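Local atomic coordinates of putative O-acetylhomoserine (Thiol)-lyase (Campylobacter jejuni, PDB entry 4OC9), a protein that probably catalyses the pyridoxal 5'-phosphate-dependent transfer of an aminocarboxypropyl group from O-acetylhomoserine to sulfide or a thiol. Residues D[365-370]-D[375-380]; D[301-306]-D[402-407]; D[105-110]-D[158-163]. All coordinates share one frame; numbering follows the deposited sequence.

Interaction 1. Residues D[365-370]-D[375-380]; sequences LAANLG and LIIHPA
L365 lays its CD1 methyl against the backbone of I376, with CD1 3.3 Å from I376 O. The two residues form a parallel beta bridge at the edge of the mixed C-terminal sheet, where strand 364-365 pairs with strand 375-377. A366 N donates to I376 O at 3.1 Å, with an angle of 158° at the hydrogen. The CA-H of L365 points to the same oxygen. I376 O is therefore approached by one true donor and two carbon atoms. In L365, CG lies anti to the backbone N (chi1 178°), and the second torsion then turns CD1 back to I376. The side chains of L365 and I376 lie on the same face of the sheet, where I376 CG2 packs on the L365 backbone and helix 350-359 covers I376.

Past the bridge the chain does not continue as a strand. Taken end to end, 365-369 runs at 109° to 375-377 and passes over L375 and I377. I377 reaches it with CD1, which lies 3.7 Å from A367 CB and 3.4 Å from A366 O. The neighbouring subunit takes up L365 O through a hydrogen bond from its N34 ND2, and I23 of a third subunit packs on A366 and L375. This edge therefore lies where three subunits meet. L375 points its side chain at the crossing segment. Its CD1 methyl meets N368 CB at 3.7 Å and sits 3.3 Å from N368 O.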
loop_
_atom_site.group_PDB
_atom_site.type_symbol
_atom_site.label_atom_id
_atom_site.label_comp_id
_atom_site.label_asym_id
_atom_site.label_seq_id
_atom_site.Cartn_x
_atom_site.Cartn_y
_atom_site.Cartn_z
ATOM N N LEU D 365 25.239 1.255 -8.700
ATOM C CA LEU D 365 25.229 2.145 -9.837
ATOM C C LEU D 365 23.760 2.439 -10.118
ATOM O O LEU D 365 23.030 1.585 -10.612
ATOM C CB LEU D 365 25.869 1.491 -11.052
ATOM C CG LEU D 365 25.859 2.351 -12.314
ATOM C CD1 LEU D 365 26.578 3.668 -12.062
ATOM C CD2 LEU D 365 26.533 1.602 -13.441
ATOM N N ALA D 366 23.356 3.665 -9.806
ATOM C CA ALA D 366 22.004 4.103 -9.978
ATOM C C ALA D 366 21.889 5.624 -9.927
ATOM O O ALA D 366 22.826 6.333 -9.550
ATOM C CB ALA D 366 21.181 3.513 -8.881
ATOM N N ALA D 367 20.714 6.113 -10.290
ATOM C CA ALA D 367 20.478 7.528 -10.320
ATOM C C ALA D 367 19.438 7.950 -9.324
ATOM O O ALA D 367 18.266 8.122 -9.656
ATOM C CB ALA D 367 20.049 7.976 -11.728
ATOM N N ASN D 368 19.904 8.189 -8.120
ATOM C CA ASN D 368 19.069 8.638 -7.026
ATOM C C ASN D 368 19.999 9.041 -5.882
ATOM O O ASN D 368 21.212 8.928 -6.015
ATOM C CB ASN D 368 18.226 7.508 -6.521
ATOM C CG ASN D 368 17.319 7.943 -5.390
ATOM O OD1 ASN D 368 16.909 9.105 -5.351
ATOM N ND2 ASN D 368 16.954 7.028 -4.533
ATOM N N LEU D 369 19.477 9.600 -4.808
ATOM C CA LEU D 369 20.363 9.949 -3.696
ATOM C C LEU D 369 19.532 9.959 -2.414
ATOM O O LEU D 369 18.314 10.195 -2.449
ATOM C CB LEU D 369 21.102 11.266 -3.928
ATOM C CG LEU D 369 20.363 12.563 -3.767
ATOM C CD1 LEU D 369 20.400 12.962 -2.292
ATOM C CD2 LEU D 369 21.118 13.646 -4.489
ATOM N N GLY D 370 20.187 9.716 -1.297
ATOM C CA GLY D 370 19.510 9.698 -0.034
ATOM C C GLY D 370 18.875 8.357 0.284
ATOM O O GLY D 370 18.009 8.271 1.141
ATOM N N LEU D 375 24.848 4.675 -3.122
ATOM C CA LEU D 375 24.733 4.746 -4.570
ATOM C C LEU D 375 25.877 5.498 -5.250
ATOM O O LEU D 375 26.556 6.354 -4.654
ATOM C CB LEU D 375 23.457 5.493 -4.939
ATOM C CG LEU D 375 22.178 5.034 -4.248
ATOM C CD1 LEU D 375 21.025 5.906 -4.684
ATOM C CD2 LEU D 375 21.877 3.571 -4.513
ATOM N N ILE D 376 26.076 5.178 -6.524
ATOM C CA ILE D 376 27.147 5.798 -7.305
ATOM C C ILE D 376 26.718 6.098 -8.712
ATOM O O ILE D 376 25.909 5.388 -9.267
ATOM C CB ILE D 376 28.401 4.892 -7.306
ATOM C CG1 ILE D 376 29.545 5.545 -8.097
ATOM C CG2 ILE D 376 28.099 3.521 -7.876
ATOM C CD1 ILE D 376 30.900 4.863 -7.960
ATOM N N ILE D 377 27.271 7.159 -9.266
ATOM C CA ILE D 377 26.997 7.586 -10.622
ATOM C C ILE D 377 28.064 8.533 -11.184
ATOM O O ILE D 377 28.809 9.139 -10.439
ATOM C CB ILE D 377 25.678 8.328 -10.697
ATOM C CG1 ILE D 377 25.185 8.167 -12.170
ATOM C CG2 ILE D 377 25.869 9.746 -10.058
ATOM C CD1 ILE D 377 23.695 8.131 -12.241
ATOM N N HIS D 378 28.136 8.605 -12.515
ATOM C CA HIS D 378 29.066 9.475 -13.274
ATOM C C HIS D 378 28.221 10.565 -13.963
ATOM O O HIS D 378 27.755 10.356 -15.082
ATOM C CB HIS D 378 29.764 8.661 -14.352
ATOM C CG HIS D 378 30.734 9.454 -15.164
ATOM N ND1 HIS D 378 30.345 10.275 -16.199
ATOM C CD2 HIS D 378 32.089 9.513 -15.117
ATOM C CE1 HIS D 378 31.416 10.824 -16.745
ATOM N NE2 HIS D 378 32.488 10.384 -16.102
ATOM N N PRO D 379 28.031 11.724 -13.313
ATOM C CA PRO D 379 27.210 12.860 -13.802
ATOM C C PRO D 379 27.317 13.378 -15.234
ATOM O O PRO D 379 26.289 13.663 -15.867
ATOM C CB PRO D 379 27.590 13.999 -12.851
ATOM C CG PRO D 379 27.963 13.305 -11.603
ATOM C CD PRO D 379 28.678 12.055 -12.036
ATOM N N ALA D 380 28.517 13.560 -15.748
ATOM C CA ALA D 380 28.631 14.073 -17.115
ATOM C C ALA D 380 27.750 13.320 -18.150
ATOM O O ALA D 380 26.973 13.945 -18.868
ATOM C CB ALA D 380 30.090 14.078 -17.549
#

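Interaction 2. Residues D[301-306]-D[402-407]; sequences EKVANF and IRLSIG
V303 points its side chain from helix 276-309 straight at L404, in strand 401-405, and I406, just past its end. Its CB is the branch point, and I406 CD1 lies over the side of the fork, about 4.2 Å from V303 CB. V303 CG1 lies 4.0 Å from I406 CD1, and V303 CG2 is 4.2 Å from that same methyl. The isoleucine tip thus bears on both branches of the valine almost equally, and the two side chains meet tip to tip. CG1 has a second partner. It reaches the L404 CD1 methyl at 4.2 Å, while CG2 meets only I406 within the two segments. The valine torsion explains this division: CG1 lies opposite the backbone N (chi1 171°) and is turned toward the strand.

The contact is one layer of helix-on-sheet packing in the C-terminal part of this PLP enzyme. L404 and I406, two residues apart, both point to the helix. L404 is also packed between its strand neighbours, against L343 and F345 on one side and I376 on the other. L418 of helix 411-422 touches V303 as well. Polar bonds lie close by: H296 ND1 and N299 ND2, both on helix 276-309, bond I406 O and G407 O.

No hydrogen bond joins the two segments themselves. The three side chains are buried and meet through methyl groups alone. Van der Waals and hydrophobic forces therefore hold the methyl contact, while the directional ties between this helix and I406 and G407 come from H296 and N299.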
loop_
_atom_site.group_PDB
_atom_site.type_symbol
_atom_site.label_atom_id
_atom_site.label_comp_id
_atom_site.label_asym_id
_atom_site.label_seq_id
_atom_site.Cartn_x
_atom_site.Cartn_y
_atom_site.Cartn_z
ATOM N N GLU D 301 31.549 11.522 6.029
ATOM C CA GLU D 301 32.787 12.150 6.476
ATOM C C GLU D 301 33.953 11.177 6.456
ATOM O O GLU D 301 35.022 11.528 5.974
ATOM C CB GLU D 301 32.608 12.788 7.828
ATOM C CG GLU D 301 33.793 13.631 8.251
ATOM C CD GLU D 301 33.352 14.536 9.451
ATOM O OE1 GLU D 301 34.096 14.965 10.393
ATOM O OE2 GLU D 301 32.134 14.867 9.418
ATOM N N LYS D 302 33.736 9.956 6.932
ATOM C CA LYS D 302 34.789 8.941 6.929
ATOM C C LYS D 302 35.194 8.553 5.522
ATOM O O LYS D 302 36.390 8.436 5.230
ATOM C CB LYS D 302 34.369 7.755 7.669
ATOM C CG LYS D 302 34.178 8.047 9.139
ATOM C CD LYS D 302 33.589 6.841 9.849
ATOM C CE LYS D 302 33.357 7.138 11.316
ATOM N NZ LYS D 302 32.684 5.970 11.935
ATOM N N VAL D 303 34.220 8.425 4.636
ATOM C CA VAL D 303 34.494 8.105 3.248
ATOM C C VAL D 303 35.250 9.296 2.629
ATOM O O VAL D 303 36.205 9.113 1.872
ATOM C CB VAL D 303 33.200 7.827 2.448
ATOM C CG1 VAL D 303 33.458 7.708 0.958
ATOM C CG2 VAL D 303 32.525 6.574 2.964
ATOM N N ALA D 304 34.836 10.510 2.941
ATOM C CA ALA D 304 35.499 11.684 2.394
ATOM C C ALA D 304 36.968 11.743 2.811
ATOM O O ALA D 304 37.849 11.972 1.980
ATOM C CB ALA D 304 34.781 12.942 2.838
ATOM N N ASN D 305 37.226 11.530 4.092
ATOM C CA ASN D 305 38.602 11.535 4.606
ATOM C C ASN D 305 39.468 10.464 3.931
ATOM O O ASN D 305 40.642 10.679 3.648
ATOM C CB ASN D 305 38.631 11.370 6.135
ATOM C CG ASN D 305 38.049 12.564 6.857
ATOM O OD1 ASN D 305 38.004 13.669 6.309
ATOM N ND2 ASN D 305 37.648 12.369 8.099
ATOM N N PHE D 306 38.878 9.288 3.721
ATOM C CA PHE D 306 39.562 8.174 3.065
ATOM C C PHE D 306 39.900 8.533 1.635
ATOM O O PHE D 306 41.016 8.323 1.198
ATOM C CB PHE D 306 38.696 6.913 3.094
ATOM C CG PHE D 306 39.111 5.880 2.083
ATOM C CD1 PHE D 306 40.170 5.033 2.308
ATOM C CD2 PHE D 306 38.427 5.769 0.920
ATOM C CE1 PHE D 306 40.536 4.101 1.362
ATOM C CE2 PHE D 306 38.776 4.835 -0.032
ATOM C CZ PHE D 306 39.849 4.018 0.180
ATOM N N ILE D 402 32.912 11.787 -10.132
ATOM C CA ILE D 402 32.037 10.739 -9.626
ATOM C C ILE D 402 31.267 11.287 -8.467
ATOM O O ILE D 402 31.835 11.989 -7.642
ATOM C CB ILE D 402 32.818 9.523 -9.137
ATOM C CG1 ILE D 402 33.281 8.740 -10.357
ATOM C CG2 ILE D 402 31.923 8.585 -8.302
ATOM C CD1 ILE D 402 34.170 7.557 -10.018
ATOM N N ARG D 403 29.984 10.954 -8.408
ATOM C CA ARG D 403 29.136 11.418 -7.337
ATOM C C ARG D 403 28.700 10.196 -6.528
ATOM O O ARG D 403 28.371 9.172 -7.093
ATOM C CB ARG D 403 27.882 12.074 -7.887
ATOM C CG ARG D 403 27.047 12.747 -6.816
ATOM C CD ARG D 403 25.641 13.201 -7.199
ATOM N NE ARG D 403 24.594 12.555 -7.978
ATOM C CZ ARG D 403 23.741 11.618 -7.671
ATOM N NH1 ARG D 403 23.950 10.905 -6.618
ATOM N NH2 ARG D 403 22.821 11.258 -8.576
ATOM N N LEU D 404 28.747 10.312 -5.206
ATOM C CA LEU D 404 28.356 9.245 -4.342
ATOM C C LEU D 404 27.266 9.673 -3.403
ATOM O O LEU D 404 27.238 10.797 -2.965
ATOM C CB LEU D 404 29.510 8.798 -3.428
ATOM C CG LEU D 404 30.819 8.291 -4.025
ATOM C CD1 LEU D 404 31.690 7.840 -2.890
ATOM C CD2 LEU D 404 30.577 7.133 -4.991
ATOM N N SER D 405 26.355 8.758 -3.110
ATOM C CA SER D 405 25.291 9.005 -2.158
ATOM C C SER D 405 25.660 7.999 -1.045
ATOM O O SER D 405 25.529 6.776 -1.235
ATOM C CB SER D 405 23.908 8.704 -2.695
ATOM O OG SER D 405 22.960 8.885 -1.649
ATOM N N ILE D 406 26.088 8.513 0.098
ATOM C CA ILE D 406 26.502 7.663 1.183
ATOM C C ILE D 406 25.328 7.150 1.991
ATOM O O ILE D 406 24.527 7.922 2.517
ATOM C CB ILE D 406 27.515 8.356 2.096
ATOM C CG1 ILE D 406 28.674 8.947 1.289
ATOM C CG2 ILE D 406 28.037 7.373 3.148
ATOM C CD1 ILE D 406 29.465 7.949 0.479
ATOM N N GLY D 407 25.241 5.826 2.076
ATOM C CA GLY D 407 24.157 5.151 2.776
ATOM C C GLY D 407 24.358 4.919 4.247
ATOM O O GLY D 407 25.174 5.585 4.873
#

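Interaction 3. Residues D[105-110]-D[158-163]; sequences SNKIYG and QIAIAD
Two loops face each other here without a backbone bond between them. The CA atoms of K107 and A160 are 7.2 Å apart, the nearest pair of the two segments. Segment 105-110 starts on the last residue of strand 101-105 and turns at once. S105 OG accepts from K107 N at 3.1 Å, which makes an ST turn. Segment 158-163 bends at I159, whose backbone is in the left-handed region (phi 65°). That bend is followed by A160, which points back toward K107.

K107 spans the gap with an extended side chain. Its CD rests 3.9 Å from A160 CB, and its NZ donates to Q158 OE1 at 2.8 Å. Q158 also stretches out, with CG opposite its backbone N (chi1 -160°). The two chains cross at a slant, so OE1 lies near more than the ammonium group: K107 CD and CE are each 3.2 Å from it. The C=O...NZ angle is 123°, and NZ is tilted from the carbonyl plane. K107 NZ has two further partners, a salt bridge to D133 OD2 and a hydrogen bond with Y326 OH. These three partners would tend to stabilise the charged form of the lysine and restrict its tip.

Y109 is the N-cap residue of helix 110-119, and its OH bonds R56 NH2 of a neighbouring subunit. D163 is the N-cap of helix 164-174. Strands 101-105 and 146-152 are parallel neighbours in the seven-stranded sheet. Loops that lead from strand ends into helices, as here, are typical of the large alpha/beta domain of fold type I PLP enzymes.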
loop_
_atom_site.group_PDB
_atom_site.type_symbol
_atom_site.label_atom_id
_atom_site.label_comp_id
_atom_site.label_asym_id
_atom_site.label_seq_id
_atom_site.Cartn_x
_atom_site.Cartn_y
_atom_site.Cartn_z
ATOM N N SER D 105 20.284 29.832 -9.582
ATOM C CA SER D 105 21.668 29.471 -9.342
ATOM C C SER D 105 22.232 28.561 -10.435
ATOM O O SER D 105 21.547 27.672 -10.961
ATOM C CB SER D 105 21.798 28.776 -7.959
ATOM O OG SER D 105 23.099 28.278 -7.753
ATOM N N ASN D 106 23.491 28.793 -10.759
ATOM C CA ASN D 106 24.191 28.033 -11.781
ATOM C C ASN D 106 24.651 26.691 -11.219
ATOM O O ASN D 106 25.223 25.867 -11.925
ATOM C CB ASN D 106 25.392 28.810 -12.320
ATOM C CG ASN D 106 26.479 29.051 -11.266
ATOM O OD1 ASN D 106 26.250 29.025 -10.051
ATOM N ND2 ASN D 106 27.665 29.335 -11.743
ATOM N N LYS D 107 24.449 26.496 -9.919
ATOM C CA LYS D 107 24.834 25.234 -9.275
ATOM C C LYS D 107 23.616 24.551 -8.600
ATOM O O LYS D 107 23.374 24.727 -7.405
ATOM C CB LYS D 107 25.982 25.425 -8.285
ATOM C CG LYS D 107 27.238 25.958 -8.941
ATOM C CD LYS D 107 28.426 25.998 -8.008
ATOM C CE LYS D 107 29.583 26.627 -8.724
ATOM N NZ LYS D 107 30.822 26.554 -7.922
ATOM N N ILE D 108 22.859 23.823 -9.424
ATOM C CA ILE D 108 21.678 23.106 -8.979
ATOM C C ILE D 108 21.495 21.761 -9.671
ATOM O O ILE D 108 22.262 21.392 -10.567
ATOM C CB ILE D 108 20.393 23.898 -9.207
ATOM C CG1 ILE D 108 20.192 24.161 -10.708
ATOM C CG2 ILE D 108 20.434 25.172 -8.391
ATOM C CD1 ILE D 108 18.936 24.946 -11.045
ATOM N N TYR D 109 20.461 21.051 -9.216
ATOM C CA TYR D 109 20.102 19.768 -9.746
ATOM C C TYR D 109 19.824 19.910 -11.225
ATOM O O TYR D 109 19.099 20.800 -11.646
ATOM C CB TYR D 109 18.914 19.168 -8.947
ATOM C CG TYR D 109 18.358 17.902 -9.539
ATOM C CD1 TYR D 109 19.087 16.727 -9.535
ATOM C CD2 TYR D 109 17.054 17.866 -10.032
ATOM C CE1 TYR D 109 18.565 15.558 -10.070
ATOM C CE2 TYR D 109 16.514 16.706 -10.560
ATOM C CZ TYR D 109 17.264 15.548 -10.583
ATOM O OH TYR D 109 16.713 14.400 -11.115
ATOM N N GLY D 110 20.431 19.015 -11.998
ATOM C CA GLY D 110 20.307 18.986 -13.453
ATOM C C GLY D 110 18.892 19.073 -13.965
ATOM O O GLY D 110 18.596 19.819 -14.916
ATOM N N GLN D 158 27.730 19.405 -6.850
ATOM C CA GLN D 158 28.963 20.082 -6.371
ATOM C C GLN D 158 29.089 20.212 -4.842
ATOM O O GLN D 158 30.171 20.374 -4.337
ATOM C CB GLN D 158 29.373 21.395 -7.026
ATOM C CG GLN D 158 30.851 21.637 -6.752
ATOM C CD GLN D 158 31.328 22.992 -7.200
ATOM O OE1 GLN D 158 30.603 23.716 -7.883
ATOM N NE2 GLN D 158 32.552 23.346 -6.834
ATOM N N ILE D 159 27.987 20.109 -4.124
ATOM C CA ILE D 159 27.986 20.244 -2.677
ATOM C C ILE D 159 28.395 21.700 -2.404
ATOM O O ILE D 159 29.197 22.000 -1.551
ATOM C CB ILE D 159 28.892 19.251 -1.941
ATOM C CG1 ILE D 159 28.640 17.786 -2.336
ATOM C CG2 ILE D 159 28.662 19.308 -0.453
ATOM C CD1 ILE D 159 29.150 17.414 -3.694
ATOM N N ALA D 160 27.853 22.616 -3.205
ATOM C CA ALA D 160 28.155 24.019 -3.045
ATOM C C ALA D 160 27.169 24.637 -2.074
ATOM O O ALA D 160 25.952 24.496 -2.222
ATOM C CB ALA D 160 28.072 24.725 -4.373
ATOM N N ILE D 161 27.699 25.343 -1.091
ATOM C CA ILE D 161 26.885 25.993 -0.086
ATOM C C ILE D 161 26.643 27.454 -0.404
ATOM O O ILE D 161 27.576 28.244 -0.598
ATOM C CB ILE D 161 27.518 25.887 1.293
ATOM C CG1 ILE D 161 27.705 24.421 1.652
ATOM C CG2 ILE D 161 26.631 26.575 2.317
ATOM C CD1 ILE D 161 28.349 24.162 3.003
ATOM N N ALA D 162 25.374 27.817 -0.385
ATOM C CA ALA D 162 24.955 29.187 -0.665
ATOM C C ALA D 162 25.036 30.060 0.581
ATOM O O ALA D 162 24.669 29.619 1.681
ATOM C CB ALA D 162 23.524 29.181 -1.190
ATOM N N ASP D 163 25.491 31.295 0.415
ATOM C CA ASP D 163 25.580 32.226 1.522
ATOM C C ASP D 163 24.175 32.834 1.559
ATOM O O ASP D 163 23.892 33.897 1.004
ATOM C CB ASP D 163 26.677 33.265 1.308
ATOM C CG ASP D 163 26.937 34.099 2.547
ATOM O OD1 ASP D 163 26.076 34.144 3.461
ATOM O OD2 ASP D 163 28.023 34.733 2.611
#

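How the interactions relate
Interactions 1 and 2 belong to the same C-terminal sheet, with centres 12 Å apart. Strands 375-377 and 401-405 are neighbours in it, and L375 O probably accepts a hydrogen bond from S405 N. G370 N and S405 OG probably form another such link. Both contacts are buried. Interaction 1 combines a strand bond with methyl packing and faces other subunits. Interaction 2 is purely apolar and touches no other chain. Interaction 3 lies in loops of the other, seven-stranded sheet, about 6 Å from either at the nearest atoms. It is only partly buried, and its main bond is between polar side chains, with a charged lysine probably at its centre.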